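Local coordinates for probable tagatose 6-phosphate kinase (Sinorhizobium meliloti, PDB 3TXV), which is probably a tagatose-6-phosphate kinase of carbohydrate metabolism, related to the GatZ/KbaZ-like subunits of tagatose-1,6-bisphosphate aldolase, at residues Tyr242-Ser251 and Arg276-Ala284. Numbering follows the deposited sequence.
Sequences YDRARAEKLS and RELVADGFA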
ATOM      1  N   TYR A 242      -6.312  -3.819 -16.995  1.00 54.79           N
ATOM      2  CA  TYR A 242      -7.610  -3.140 -16.954  1.00 56.63           C
ATOM      3  C   TYR A 242      -8.301  -3.075 -18.306  1.00 57.80           C
ATOM      4  O   TYR A 242      -7.825  -2.416 -19.222  1.00 58.01           O
ATOM      5  CB  TYR A 242      -7.415  -1.711 -16.409  1.00 57.02           C
ATOM      6  CG  TYR A 242      -8.623  -0.785 -16.445  1.00 57.15           C
ATOM      7  CD1 TYR A 242      -9.888  -1.221 -16.035  1.00 57.05           C
ATOM      8  CD2 TYR A 242      -8.480   0.545 -16.855  1.00 58.24           C
ATOM      9  CE1 TYR A 242     -10.985  -0.368 -16.065  1.00 58.09           C
ATOM     10  CE2 TYR A 242      -9.580   1.421 -16.887  1.00 58.88           C
ATOM     11  CZ  TYR A 242     -10.825   0.952 -16.487  1.00 58.60           C
ATOM     12  OH  TYR A 242     -11.903   1.795 -16.509  1.00 58.55           O
ATOM     13  N   ASP A 243      -9.431  -3.762 -18.418  1.00 59.46           N
ATOM     14  CA  ASP A 243     -10.223  -3.724 -19.627  1.00 60.77           C
ATOM     15  C   ASP A 243     -11.284  -2.640 -19.507  1.00 61.36           C
ATOM     16  O   ASP A 243     -12.224  -2.744 -18.718  1.00 60.99           O
ATOM     17  CB  ASP A 243     -10.843  -5.089 -19.916  1.00 61.25           C
ATOM     18  CG  ASP A 243     -11.175  -5.266 -21.384  1.00 63.08           C
ATOM     19  OD1 ASP A 243     -11.859  -4.393 -21.959  1.00 65.06           O
ATOM     20  OD2 ASP A 243     -10.723  -6.264 -21.974  1.00 64.26           O
ATOM     21  N   ARG A 244     -11.096  -1.589 -20.298  1.00 62.71           N
ATOM     22  CA  ARG A 244     -11.948  -0.400 -20.287  1.00 63.75           C
ATOM     23  C   ARG A 244     -13.391  -0.765 -20.668  1.00 63.75           C
ATOM     24  O   ARG A 244     -14.355  -0.242 -20.095  1.00 63.85           O
ATOM     25  CB  ARG A 244     -11.359   0.659 -21.220  1.00 64.01           C
ATOM     26  CG  ARG A 244     -11.916   2.053 -21.028  1.00 66.72           C
ATOM     27  CD  ARG A 244     -10.895   3.129 -21.443  1.00 70.76           C
ATOM     28  NE  ARG A 244     -11.438   4.132 -22.364  1.00 75.73           N
ATOM     29  CZ  ARG A 244     -12.646   4.709 -22.274  1.00 80.50           C
ATOM     30  NH1 ARG A 244     -13.471   4.427 -21.262  1.00 82.36           N
ATOM     31  NH2 ARG A 244     -13.034   5.605 -23.189  1.00 81.43           N
ATOM     32  N   ALA A 245     -13.522  -1.694 -21.611  1.00 63.74           N
ATOM     33  CA  ALA A 245     -14.822  -2.251 -21.966  1.00 63.57           C
ATOM     34  C   ALA A 245     -15.504  -2.922 -20.775  1.00 63.27           C
ATOM     35  O   ALA A 245     -16.600  -2.521 -20.397  1.00 63.15           O
ATOM     36  CB  ALA A 245     -14.704  -3.224 -23.150  1.00 63.47           C
ATOM     37  N   ARG A 246     -14.861  -3.929 -20.184  1.00 63.32           N
ATOM     38  CA  ARG A 246     -15.468  -4.701 -19.072  1.00 63.76           C
ATOM     39  C   ARG A 246     -15.956  -3.839 -17.858  1.00 63.75           C
ATOM     40  O   ARG A 246     -16.816  -4.265 -17.089  1.00 63.44           O
ATOM     41  CB  ARG A 246     -14.550  -5.870 -18.628  1.00 63.22           C
ATOM     42  N   ALA A 247     -15.430  -2.621 -17.722  1.00 63.95           N
ATOM     43  CA  ALA A 247     -15.827  -1.730 -16.640  1.00 64.34           C
ATOM     44  C   ALA A 247     -16.402  -0.396 -17.130  1.00 64.99           C
ATOM     45  O   ALA A 247     -15.928   0.673 -16.742  1.00 65.14           O
ATOM     46  CB  ALA A 247     -14.650  -1.490 -15.703  1.00 63.92           C
ATOM     47  N   GLU A 248     -17.420  -0.446 -17.989  1.00 65.74           N
ATOM     48  CA  GLU A 248     -18.074   0.797 -18.437  1.00 65.89           C
ATOM     49  C   GLU A 248     -19.355   0.992 -17.657  1.00 65.44           C
ATOM     50  O   GLU A 248     -19.625   2.088 -17.153  1.00 64.84           O
ATOM     51  CB  GLU A 248     -18.354   0.792 -19.935  1.00 66.22           C
ATOM     52  CG  GLU A 248     -18.513   2.186 -20.519  1.00 67.74           C
ATOM     53  CD  GLU A 248     -18.807   2.153 -22.009  1.00 71.65           C
ATOM     54  OE1 GLU A 248     -19.416   1.159 -22.492  1.00 72.31           O
ATOM     55  OE2 GLU A 248     -18.430   3.128 -22.700  1.00 72.55           O
ATOM     56  N   LYS A 249     -20.117  -0.101 -17.565  1.00 65.33           N
ATOM     57  CA  LYS A 249     -21.327  -0.188 -16.756  1.00 65.16           C
ATOM     58  C   LYS A 249     -21.004   0.158 -15.291  1.00 64.93           C
ATOM     59  O   LYS A 249     -21.718   0.956 -14.660  1.00 65.21           O
ATOM     60  CB  LYS A 249     -21.970  -1.580 -16.892  1.00 65.28           C
ATOM     61  N   LEU A 250     -19.911  -0.396 -14.766  1.00 64.32           N
ATOM     62  CA  LEU A 250     -19.429   0.035 -13.458  1.00 63.86           C
ATOM     63  C   LEU A 250     -19.042   1.518 -13.478  1.00 63.73           C
ATOM     64  O   LEU A 250     -19.515   2.297 -12.653  1.00 63.87           O
ATOM     65  CB  LEU A 250     -18.250  -0.812 -12.977  1.00 63.81           C
ATOM     66  CG  LEU A 250     -18.052  -1.053 -11.468  1.00 63.29           C
ATOM     67  CD1 LEU A 250     -16.598  -1.375 -11.200  1.00 62.25           C
ATOM     68  CD2 LEU A 250     -18.488   0.104 -10.580  1.00 62.31           C
ATOM     69  N   SER A 251     -18.199   1.921 -14.421  1.00 63.34           N
ATOM     70  CA  SER A 251     -17.711   3.285 -14.389  1.00 63.18           C
ATOM     71  C   SER A 251     -18.833   4.320 -14.391  1.00 63.19           C
ATOM     72  O   SER A 251     -18.669   5.377 -13.790  1.00 62.88           O
ATOM     73  CB  SER A 251     -16.735   3.558 -15.530  1.00 63.31           C
ATOM     74  OG  SER A 251     -16.201   4.872 -15.413  1.00 63.80           O
ATOM     75  N   ARG A 276      -3.638   5.226 -16.670  1.00 53.99           N
ATOM     76  CA  ARG A 276      -4.190   6.528 -17.095  1.00 54.37           C
ATOM     77  C   ARG A 276      -5.682   6.363 -17.360  1.00 54.36           C
ATOM     78  O   ARG A 276      -6.508   7.200 -16.959  1.00 54.47           O
ATOM     79  CB  ARG A 276      -3.459   7.085 -18.336  1.00 54.18           C
ATOM     80  N   GLU A 277      -6.020   5.257 -18.005  1.00 54.04           N
ATOM     81  CA  GLU A 277      -7.401   4.937 -18.256  1.00 54.21           C
ATOM     82  C   GLU A 277      -8.161   4.748 -16.935  1.00 53.75           C
ATOM     83  O   GLU A 277      -9.307   5.212 -16.792  1.00 54.09           O
ATOM     84  CB  GLU A 277      -7.517   3.710 -19.173  1.00 54.59           C
ATOM     85  CG  GLU A 277      -6.996   3.942 -20.606  1.00 56.66           C
ATOM     86  CD  GLU A 277      -7.308   2.793 -21.585  1.00 61.15           C
ATOM     87  OE1 GLU A 277      -7.799   1.719 -21.166  1.00 63.97           O
ATOM     88  OE2 GLU A 277      -7.067   2.963 -22.800  1.00 63.20           O
ATOM     89  N   LEU A 278      -7.535   4.111 -15.950  1.00 52.96           N
ATOM     90  CA  LEU A 278      -8.252   3.902 -14.700  1.00 52.55           C
ATOM     91  C   LEU A 278      -8.725   5.232 -14.121  1.00 52.56           C
ATOM     92  O   LEU A 278      -9.860   5.337 -13.656  1.00 52.81           O
ATOM     93  CB  LEU A 278      -7.425   3.123 -13.689  1.00 52.24           C
ATOM     94  CG  LEU A 278      -7.553   1.593 -13.694  1.00 52.99           C
ATOM     95  CD1 LEU A 278      -6.421   0.956 -12.908  1.00 52.54           C
ATOM     96  CD2 LEU A 278      -8.881   1.068 -13.154  1.00 53.00           C
ATOM     97  N   VAL A 279      -7.864   6.249 -14.189  1.00 52.45           N
ATOM     98  CA  VAL A 279      -8.144   7.550 -13.597  1.00 52.29           C
ATOM     99  C   VAL A 279      -9.241   8.250 -14.363  1.00 52.94           C
ATOM    100  O   VAL A 279     -10.275   8.577 -13.786  1.00 53.73           O
ATOM    101  CB  VAL A 279      -6.919   8.446 -13.552  1.00 51.99           C
ATOM    102  CG1 VAL A 279      -7.330   9.862 -13.164  1.00 51.28           C
ATOM    103  CG2 VAL A 279      -5.920   7.891 -12.563  1.00 51.62           C
ATOM    104  N   ALA A 280      -9.014   8.484 -15.655  1.00 52.93           N
ATOM    105  CA  ALA A 280     -10.059   8.938 -16.562  1.00 52.31           C
ATOM    106  C   ALA A 280     -11.448   8.326 -16.235  1.00 52.02           C
ATOM    107  O   ALA A 280     -12.428   9.067 -16.026  1.00 51.94           O
ATOM    108  CB  ALA A 280      -9.656   8.606 -17.986  1.00 52.70           C
ATOM    109  N   ASP A 281     -11.531   6.991 -16.162  1.00 51.05           N
ATOM    110  CA  ASP A 281     -12.828   6.328 -15.890  1.00 50.41           C
ATOM    111  C   ASP A 281     -13.298   6.404 -14.434  1.00 49.46           C
ATOM    112  O   ASP A 281     -14.272   5.753 -14.047  1.00 49.29           O
ATOM    113  CB  ASP A 281     -12.814   4.886 -16.375  1.00 50.09           C
ATOM    114  CG  ASP A 281     -12.357   4.781 -17.783  1.00 51.45           C
ATOM    115  OD1 ASP A 281     -12.448   5.804 -18.504  1.00 52.96           O
ATOM    116  OD2 ASP A 281     -11.891   3.694 -18.173  1.00 53.13           O
ATOM    117  N   GLY A 282     -12.595   7.190 -13.637  1.00 48.38           N
ATOM    118  CA  GLY A 282     -13.037   7.493 -12.289  1.00 47.97           C
ATOM    119  C   GLY A 282     -12.637   6.550 -11.164  1.00 47.49           C
ATOM    120  O   GLY A 282     -13.114   6.701 -10.011  1.00 47.53           O
ATOM    121  N   PHE A 283     -11.786   5.572 -11.473  1.00 46.08           N
ATOM    122  CA  PHE A 283     -11.123   4.847 -10.412  1.00 44.70           C
ATOM    123  C   PHE A 283     -10.002   5.790 -10.085  1.00 44.35           C
ATOM    124  O   PHE A 283      -8.907   5.677 -10.614  1.00 45.29           O
ATOM    125  CB  PHE A 283     -10.677   3.486 -10.915  1.00 44.18           C
ATOM    126  CG  PHE A 283     -11.759   2.765 -11.636  1.00 43.25           C
ATOM    127  CD1 PHE A 283     -12.715   2.037 -10.924  1.00 42.59           C
ATOM    128  CD2 PHE A 283     -11.888   2.874 -13.018  1.00 40.92           C
ATOM    129  CE1 PHE A 283     -13.768   1.397 -11.591  1.00 41.78           C
ATOM    130  CE2 PHE A 283     -12.926   2.225 -13.696  1.00 39.68           C
ATOM    131  CZ  PHE A 283     -13.861   1.489 -12.985  1.00 40.13           C
ATOM    132  N   ALA A 284     -10.312   6.775  -9.256  1.00 43.41           N
ATOM    133  CA  ALA A 284      -9.484   7.966  -9.144  1.00 42.76           C
ATOM    134  C   ALA A 284      -8.496   7.885  -8.013  1.00 42.30           C
ATOM    135  O   ALA A 284      -7.566   8.689  -7.944  1.00 43.20           O
ATOM    136  CB  ALA A 284     -10.343   9.204  -8.991  1.00 42.52           C
TER
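Tyr242 and Ser251 both donate to Asp281, the first residue beyond helix 272-280. Tyr242 OH gives its hydrogen to the anti lone pair of Asp281 OD2 (2.5 Å), ring and carboxylate planes 58° apart. Ser251 OG donates to the backbone oxygen, Asp281 O, at 2.5 Å, at a C=O...donor angle of 128°, slightly tilted from the carbonyl plane. The other carboxylate oxygen, Asp281 OD1, makes a salt bridge to Arg244 NH1 (3.2 Å); it lies well out of the guanidinium plane, so charge alone draws the two together. Tyr242 CG stands anti to the backbone N (chi1 173°), which carries the ring across to the helix, where Leu278 CD2 sits squarely over one face, 3.5 Å from the ring centroid, a CH-pi contact. Phe283 CE2 meets Tyr242 CZ at 3.7 Å, while Leu250 CD1 reaches the edge of the Phe283 ring. A phenylalanine in place of Tyr242 would probably leave Asp281 OD2 without its hydroxyl donor and the carboxylate freer to turn. At the helix end, Gly282 N bonds to Val279 O and Phe283 N to Leu278 O: a Schellman motif with Gly282 at C-prime. It leads into strand 283-288, the eighth and last of a TIM (beta/alpha)8 barrel.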